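Oligopeptide ABC transporter OppAIV (Borrelia burgdorferi B31, PDB 4GL8) probably binds oligopeptides outside the inner membrane and delivers them to an ABC transporter for uptake. Local coordinates at residues 287-292 with 493-498; 311-316 with 387-392; 324-329 with 497-502. All coordinates share one frame; numbering follows the deposited sequence.

Interaction 1: residues 287-292 with 493-498; sequences STSFYS and VFLNIT
S289 O takes two backbone donors from the facing strand, L495 N at 2.9 Å and N496 N at 3.3 Å, so one carbonyl serves two consecutive residues. In return S289 N donates almost straight (174°) to N496 O. On either side of this point the two antiparallel strands pair regularly, through T498 N to S287 O and a reciprocal pair of bonds between Y291 and V493. F290 and F494 lie side by side on one face of the sheet, pointing the same way, their ring planes at 55°; F290 CB rests 3.7 Å from F494 CD1, and T288 CG2 meets I497 CD1 on this same face. Toward the other face, where Y291, S289 and N496 project, L495 CD1 approaches the Y291 ring obliquely at 3.8 Å. CG of N496 sits between its backbone N and carbonyl carbon (chi1 55°), which brings OD1 within 3.4 Å of S289 CB, while a water bridges N496 ND2 and S289 OG. A second water joins S287 OG to T498 OG1. Farther out, I389 of helix 380-397 packs on Y291 and L495, F441 meets the F494 ring, and S287 touches a modified side chain of the bound peptide. Two residues facing S289 make this a classic beta bulge within antiparallel strands.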
# COMPACT_ATOMS: atom_id res chain seq x y z
N SER A 287 4.45 -1.34 7.31
CA SER A 287 3.22 -1.95 6.89
C SER A 287 2.58 -2.57 8.13
O SER A 287 3.30 -3.02 9.01
CB SER A 287 3.55 -2.98 5.82
OG SER A 287 2.43 -3.26 5.05
N THR A 288 1.26 -2.53 8.23
CA THR A 288 0.54 -3.01 9.39
C THR A 288 -0.46 -4.10 9.03
O THR A 288 -0.95 -4.17 7.90
CB THR A 288 -0.25 -1.88 10.12
OG1 THR A 288 -1.26 -1.32 9.27
CG2 THR A 288 0.69 -0.76 10.62
N SER A 289 -0.77 -4.91 10.03
CA SER A 289 -1.88 -5.87 9.97
C SER A 289 -2.95 -5.44 10.99
O SER A 289 -2.66 -5.18 12.16
CB SER A 289 -1.38 -7.28 10.25
OG SER A 289 -2.46 -8.17 10.58
N PHE A 290 -4.18 -5.28 10.50
CA PHE A 290 -5.33 -5.04 11.37
C PHE A 290 -6.58 -5.67 10.75
O PHE A 290 -6.58 -5.97 9.58
CB PHE A 290 -5.52 -3.55 11.69
CG PHE A 290 -5.79 -2.66 10.48
CD1 PHE A 290 -7.06 -2.50 9.99
CD2 PHE A 290 -4.75 -1.93 9.91
CE1 PHE A 290 -7.31 -1.65 8.90
CE2 PHE A 290 -4.98 -1.07 8.84
CZ PHE A 290 -6.28 -0.94 8.32
N TYR A 291 -7.61 -5.93 11.56
CA TYR A 291 -8.89 -6.41 11.03
C TYR A 291 -9.87 -5.25 11.05
O TYR A 291 -10.10 -4.66 12.10
CB TYR A 291 -9.40 -7.60 11.88
CG TYR A 291 -8.92 -8.96 11.39
CD1 TYR A 291 -7.67 -9.13 10.83
CD2 TYR A 291 -9.74 -10.07 11.49
CE1 TYR A 291 -7.26 -10.38 10.35
CE2 TYR A 291 -9.34 -11.31 11.05
CZ TYR A 291 -8.10 -11.47 10.47
OH TYR A 291 -7.75 -12.73 10.02
N SER A 292 -10.43 -4.90 9.90
CA SER A 292 -11.46 -3.87 9.82
C SER A 292 -12.82 -4.40 10.22
O SER A 292 -13.09 -5.62 10.10
CB SER A 292 -11.58 -3.35 8.40
OG SER A 292 -10.37 -2.87 7.87
N VAL A 493 -9.35 -3.78 14.90
CA VAL A 493 -8.52 -4.61 15.74
C VAL A 493 -7.11 -4.54 15.17
O VAL A 493 -6.81 -5.18 14.18
CB VAL A 493 -9.06 -6.04 15.77
CG1 VAL A 493 -8.19 -6.92 16.63
CG2 VAL A 493 -10.50 -6.02 16.26
N PHE A 494 -6.28 -3.69 15.75
CA PHE A 494 -4.91 -3.53 15.31
C PHE A 494 -4.06 -4.66 15.90
O PHE A 494 -4.12 -4.93 17.11
CB PHE A 494 -4.37 -2.17 15.75
CG PHE A 494 -5.12 -1.01 15.16
CD1 PHE A 494 -4.87 -0.60 13.88
CD2 PHE A 494 -6.09 -0.35 15.90
CE1 PHE A 494 -5.57 0.47 13.33
CE2 PHE A 494 -6.78 0.72 15.37
CZ PHE A 494 -6.55 1.13 14.08
N LEU A 495 -3.27 -5.28 15.04
CA LEU A 495 -2.59 -6.52 15.39
C LEU A 495 -1.07 -6.46 15.45
O LEU A 495 -0.47 -6.87 16.43
CB LEU A 495 -3.01 -7.61 14.40
CG LEU A 495 -4.48 -8.06 14.50
CD1 LEU A 495 -4.85 -8.95 13.34
CD2 LEU A 495 -4.73 -8.79 15.79
N ASN A 496 -0.43 -6.02 14.38
CA ASN A 496 1.02 -5.94 14.41
C ASN A 496 1.57 -5.04 13.34
O ASN A 496 0.85 -4.58 12.45
CB ASN A 496 1.66 -7.33 14.31
CG ASN A 496 1.19 -8.08 13.09
OD1 ASN A 496 1.51 -7.72 11.96
ND2 ASN A 496 0.42 -9.15 13.31
N ILE A 497 2.86 -4.76 13.48
CA ILE A 497 3.63 -4.09 12.47
C ILE A 497 4.35 -5.20 11.73
O ILE A 497 5.12 -5.96 12.33
CB ILE A 497 4.70 -3.16 13.07
CG1 ILE A 497 4.08 -2.20 14.10
CG2 ILE A 497 5.46 -2.48 11.94
CD1 ILE A 497 3.03 -1.23 13.56
N THR A 498 4.14 -5.26 10.43
CA THR A 498 4.50 -6.44 9.63
C THR A 498 6.00 -6.58 9.38
O THR A 498 6.70 -5.59 9.28
CB THR A 498 3.77 -6.34 8.27
OG1 THR A 498 2.38 -6.66 8.46
CG2 THR A 498 4.39 -7.25 7.21
O HOH W 1 1.41 -6.02 5.73
O HOH W 2 -1.25 -10.46 11.40

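Interaction 2: residues 311-316 with 387-392; sequences FAIDRK and EFIQNQ
Two like-signed torsions (chi1 -68°, chi2 -71°) bend the Q392 side chain, and the bend carries its amide off helix 380-397 to the backbone of the segment 311-316. There OE1 accepts from D314 N at 2.9 Å. The donor stands above the carbonyl plane, 39° out of it, and the N-H is somewhat bent. The same oxygen lies 3.3 Å from D314 CB, so it meets both the amide and the first carbon of the aspartate side chain. F388, one turn earlier in the helix, has CG anti to its backbone N, which extends the ring toward the peptide that follows D314. D314 O sits at the ring edge, 3.5 Å from F388 CZ, and I313 CG2 approaches that edge more loosely. Q392 CG lies against one face of the same ring, offset toward the rim, and thus packs the glutamine and phenylalanine side chains together on the helix surface. I313 supplies the apolar half of the contact: its CD1 crosses to I389 CG2 at 3.7 Å and also touches Q392 CB at 3.9 Å.

Outside the two segments, N396 ND2 of helix 380-397 bonds to A312 O, a second side-chain bond to the backbone of the link between helices 303-311 and 315-323, and W393 packs on A312 and I313. The D314 carboxylate turns instead to its own helix, with OD2 hydrogen-bonded to T317 OG1, while T317, L318 and V322 touch the F388 ring. D314 is the N-cap of helix 315-323, and the short link from helix 303-311 docks on the side of helix 380-397 through a glutamine-to-backbone hydrogen bond.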
# COMPACT_ATOMS: atom_id res chain seq x y z
N PHE A 311 -9.24 -6.83 22.57
CA PHE A 311 -8.59 -7.35 23.78
C PHE A 311 -8.59 -8.89 23.88
O PHE A 311 -7.78 -9.44 24.61
CB PHE A 311 -9.26 -6.79 25.03
CG PHE A 311 -8.75 -5.46 25.45
CD1 PHE A 311 -9.43 -4.31 25.12
CD2 PHE A 311 -7.62 -5.35 26.21
CE1 PHE A 311 -8.97 -3.07 25.52
CE2 PHE A 311 -7.15 -4.11 26.60
CZ PHE A 311 -7.83 -2.97 26.26
N ALA A 312 -9.50 -9.56 23.18
CA ALA A 312 -9.57 -11.02 23.19
C ALA A 312 -8.50 -11.72 22.32
O ALA A 312 -8.43 -12.96 22.34
CB ALA A 312 -10.95 -11.47 22.75
N ILE A 313 -7.69 -10.97 21.57
CA ILE A 313 -6.63 -11.59 20.75
C ILE A 313 -5.26 -11.58 21.43
O ILE A 313 -4.74 -10.53 21.79
CB ILE A 313 -6.39 -10.83 19.44
CG1 ILE A 313 -7.70 -10.60 18.63
CG2 ILE A 313 -5.31 -11.52 18.62
CD1 ILE A 313 -8.36 -11.85 18.14
N ASP A 314 -4.63 -12.74 21.55
CA ASP A 314 -3.27 -12.81 22.11
C ASP A 314 -2.25 -12.48 21.00
O ASP A 314 -1.82 -13.37 20.26
CB ASP A 314 -3.03 -14.22 22.68
CG ASP A 314 -1.65 -14.38 23.29
OD1 ASP A 314 -0.87 -13.40 23.38
OD2 ASP A 314 -1.36 -15.52 23.70
N ARG A 315 -1.85 -11.20 20.91
CA ARG A 315 -1.00 -10.69 19.84
C ARG A 315 0.39 -11.26 19.81
O ARG A 315 0.92 -11.51 18.74
CB ARG A 315 -0.87 -9.15 19.94
CG ARG A 315 -2.14 -8.43 19.49
CD ARG A 315 -2.19 -6.98 19.94
NE ARG A 315 -3.43 -6.34 19.47
CZ ARG A 315 -4.62 -6.49 20.03
NH1 ARG A 315 -4.77 -7.23 21.11
NH2 ARG A 315 -5.66 -5.88 19.50
N LYS A 316 1.00 -11.43 20.98
CA LYS A 316 2.33 -12.02 21.10
C LYS A 316 2.35 -13.46 20.56
O LYS A 316 3.27 -13.84 19.83
CB LYS A 316 2.83 -12.01 22.54
N GLU A 387 -7.69 -18.24 11.02
CA GLU A 387 -8.01 -19.40 11.85
C GLU A 387 -7.58 -19.19 13.30
O GLU A 387 -8.30 -19.60 14.22
CB GLU A 387 -7.42 -20.69 11.25
CG GLU A 387 -8.32 -21.26 10.14
CD GLU A 387 -7.70 -22.38 9.30
OE1 GLU A 387 -6.58 -22.81 9.59
OE2 GLU A 387 -8.32 -22.82 8.31
N PHE A 388 -6.41 -18.57 13.51
CA PHE A 388 -5.98 -18.20 14.87
C PHE A 388 -6.95 -17.20 15.50
O PHE A 388 -7.34 -17.35 16.64
CB PHE A 388 -4.59 -17.58 14.84
CG PHE A 388 -4.08 -17.13 16.18
CD1 PHE A 388 -3.48 -18.02 17.05
CD2 PHE A 388 -4.13 -15.78 16.54
CE1 PHE A 388 -2.96 -17.60 18.27
CE2 PHE A 388 -3.62 -15.35 17.76
CZ PHE A 388 -3.04 -16.26 18.63
N ILE A 389 -7.34 -16.18 14.74
CA ILE A 389 -8.26 -15.16 15.24
C ILE A 389 -9.60 -15.82 15.59
O ILE A 389 -10.16 -15.56 16.64
CB ILE A 389 -8.53 -14.04 14.21
CG1 ILE A 389 -7.25 -13.40 13.69
CG2 ILE A 389 -9.49 -12.99 14.79
CD1 ILE A 389 -6.68 -12.33 14.55
N GLN A 390 -10.08 -16.69 14.71
CA GLN A 390 -11.35 -17.38 14.93
C GLN A 390 -11.34 -18.12 16.26
O GLN A 390 -12.29 -18.01 17.05
CB GLN A 390 -11.61 -18.38 13.81
CG GLN A 390 -12.84 -19.25 14.03
CD GLN A 390 -13.10 -20.19 12.87
OE1 GLN A 390 -12.23 -20.96 12.47
NE2 GLN A 390 -14.31 -20.14 12.34
N ASN A 391 -10.25 -18.86 16.47
CA ASN A 391 -10.00 -19.62 17.68
C ASN A 391 -9.82 -18.76 18.94
O ASN A 391 -10.21 -19.19 20.02
CB ASN A 391 -8.75 -20.50 17.50
CG ASN A 391 -8.43 -21.33 18.73
OD1 ASN A 391 -7.77 -20.87 19.68
ND2 ASN A 391 -8.88 -22.54 18.73
N GLN A 392 -9.21 -17.60 18.81
CA GLN A 392 -9.10 -16.68 19.95
C GLN A 392 -10.50 -16.21 20.38
O GLN A 392 -10.83 -16.27 21.56
CB GLN A 392 -8.22 -15.47 19.62
CG GLN A 392 -6.74 -15.81 19.44
CD GLN A 392 -6.07 -16.18 20.74
OE1 GLN A 392 -5.92 -15.35 21.62
NE2 GLN A 392 -5.70 -17.45 20.87

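Interaction 3: residues 324-329 with 497-502; sequences NDSSIP and ITSSSY
The hydroxyls of S326 and S499 face each other across the contact, OG to OG at 3.0 Å, in a hydrogen bond that either could donate. S499 directs its CB toward the 324-329 segment, and this carbon comes within 3.3 Å of S326 OG. S327 also meets the strand: with OG beside its own backbone N (chi1 -67°), the hydroxyl accepts from S499 N at 3.0 Å, through a bent N-H (146°). D325 stands behind S327. In the conformer given here, one of two modelled for D325, OD1 takes the S327 N-H from above the carboxylate plane, an Asx turn, and OD2 receives a weak bond from S327 OG. Next along the chain, I328 and I497 form an antiparallel hydrogen-bonded pair; their CB atoms are 4.1 Å apart, and the outer parts of the two side chains diverge. Beyond the segments, T319 of helix 315-323 packs on S327, and S282 of strand 280-285 on S326. The chemistry is therefore largely polar: the S326-S499 hydroxyl pair and the bond from S499 N to S327 OG join the two backbone bonds between I328 and I497, so the turn that follows a helix is tied to strand 492-504 by hydroxyls as well as by backbone.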
# COMPACT_ATOMS: atom_id res chain seq x y z
N ASN A 324 5.51 -16.43 13.31
CA ASN A 324 6.86 -16.85 13.61
C ASN A 324 7.87 -16.11 12.73
O ASN A 324 8.79 -16.72 12.17
CB ASN A 324 6.96 -18.36 13.38
CG ASN A 324 8.29 -18.93 13.80
OD1 ASN A 324 8.94 -18.40 14.69
ND2 ASN A 324 8.73 -19.98 13.13
N ASP A 325 7.67 -14.80 12.54
CA ASP A 325 8.54 -14.06 11.64
C ASP A 325 9.50 -13.17 12.39
O ASP A 325 10.71 -13.39 12.32
CB ASP A 325 7.75 -13.28 10.57
CG ASP A 325 6.41 -12.74 11.08
OD1 ASP A 325 6.27 -12.48 12.30
OD2 ASP A 325 5.51 -12.54 10.23
N SER A 326 8.97 -12.28 13.21
CA SER A 326 9.69 -11.07 13.72
C SER A 326 8.81 -9.82 13.59
O SER A 326 9.23 -8.72 13.91
CB SER A 326 11.05 -10.78 13.04
OG SER A 326 10.86 -10.04 11.84
N SER A 327 7.60 -9.99 13.10
CA SER A 327 6.59 -8.96 13.21
C SER A 327 6.45 -8.52 14.65
O SER A 327 6.60 -9.31 15.57
CB SER A 327 5.25 -9.49 12.70
OG SER A 327 5.33 -9.73 11.31
N ILE A 328 6.13 -7.25 14.83
CA ILE A 328 6.01 -6.66 16.15
C ILE A 328 4.53 -6.66 16.55
O ILE A 328 3.75 -5.96 15.95
CB ILE A 328 6.51 -5.20 16.19
CG1 ILE A 328 7.92 -5.04 15.56
CG2 ILE A 328 6.45 -4.66 17.61
CD1 ILE A 328 9.05 -5.57 16.40
N PRO A 329 4.17 -7.39 17.60
CA PRO A 329 2.79 -7.29 18.09
C PRO A 329 2.50 -5.91 18.66
O PRO A 329 3.35 -5.35 19.31
CB PRO A 329 2.72 -8.39 19.16
CG PRO A 329 4.12 -8.55 19.62
CD PRO A 329 5.03 -8.21 18.48
N ILE A 497 2.86 -4.76 13.48
CA ILE A 497 3.63 -4.09 12.47
C ILE A 497 4.35 -5.20 11.73
O ILE A 497 5.12 -5.96 12.33
CB ILE A 497 4.70 -3.16 13.07
CG1 ILE A 497 4.08 -2.20 14.10
CG2 ILE A 497 5.46 -2.48 11.94
CD1 ILE A 497 3.03 -1.23 13.56
N THR A 498 4.14 -5.26 10.43
CA THR A 498 4.50 -6.44 9.63
C THR A 498 6.00 -6.58 9.38
O THR A 498 6.70 -5.59 9.28
CB THR A 498 3.77 -6.34 8.27
OG1 THR A 498 2.38 -6.66 8.46
CG2 THR A 498 4.39 -7.25 7.21
N SER A 499 6.47 -7.82 9.29
CA SER A 499 7.78 -8.16 8.72
C SER A 499 7.58 -9.10 7.56
O SER A 499 6.94 -10.12 7.73
CB SER A 499 8.66 -8.87 9.75
OG SER A 499 8.99 -7.97 10.81
N SER A 500 8.11 -8.78 6.39
CA SER A 500 7.90 -9.64 5.23
C SER A 500 9.07 -10.58 4.99
O SER A 500 10.20 -10.28 5.31
CB SER A 500 7.69 -8.78 3.99
OG SER A 500 6.34 -8.34 3.93
N SER A 501 8.78 -11.71 4.36
CA SER A 501 9.76 -12.76 4.12
C SER A 501 10.01 -12.87 2.62
O SER A 501 9.12 -12.61 1.83
CB SER A 501 9.22 -14.08 4.67
OG SER A 501 9.45 -14.20 6.07
N TYR A 502 11.23 -13.21 2.22
CA TYR A 502 11.56 -13.36 0.79
C TYR A 502 12.53 -14.50 0.55
O TYR A 502 13.38 -14.80 1.41
CB TYR A 502 12.20 -12.09 0.22
CG TYR A 502 11.54 -10.80 0.60
CD1 TYR A 502 10.74 -10.10 -0.32
CD2 TYR A 502 11.73 -10.25 1.87
CE1 TYR A 502 10.14 -8.92 0.02
CE2 TYR A 502 11.12 -9.06 2.22
CZ TYR A 502 10.33 -8.40 1.30
OH TYR A 502 9.74 -7.21 1.65

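Strand 492-504 organises the set. Interactions 1 and 3, with centres about 11 Å apart, share I497 and T498 on it, and it pairs with strand 287-293 in interaction 1 and strand 328-329 in interaction 3. Interaction 2 lies about 13 Å from interaction 1 and 17 Å from interaction 3, centre to centre, where helix 380-397 meets the start of helix 315-323. R315 links it to the sheet, its NE probably hydrogen-bonded to F494 O. Along the chain come 287-292, 311-316, 324-329, 387-392 and then 493-502, so the late strand pairs with segments some 170 to 200 residues earlier, joining sheet and helices, with only interaction 1, through S287, touching the bound peptide.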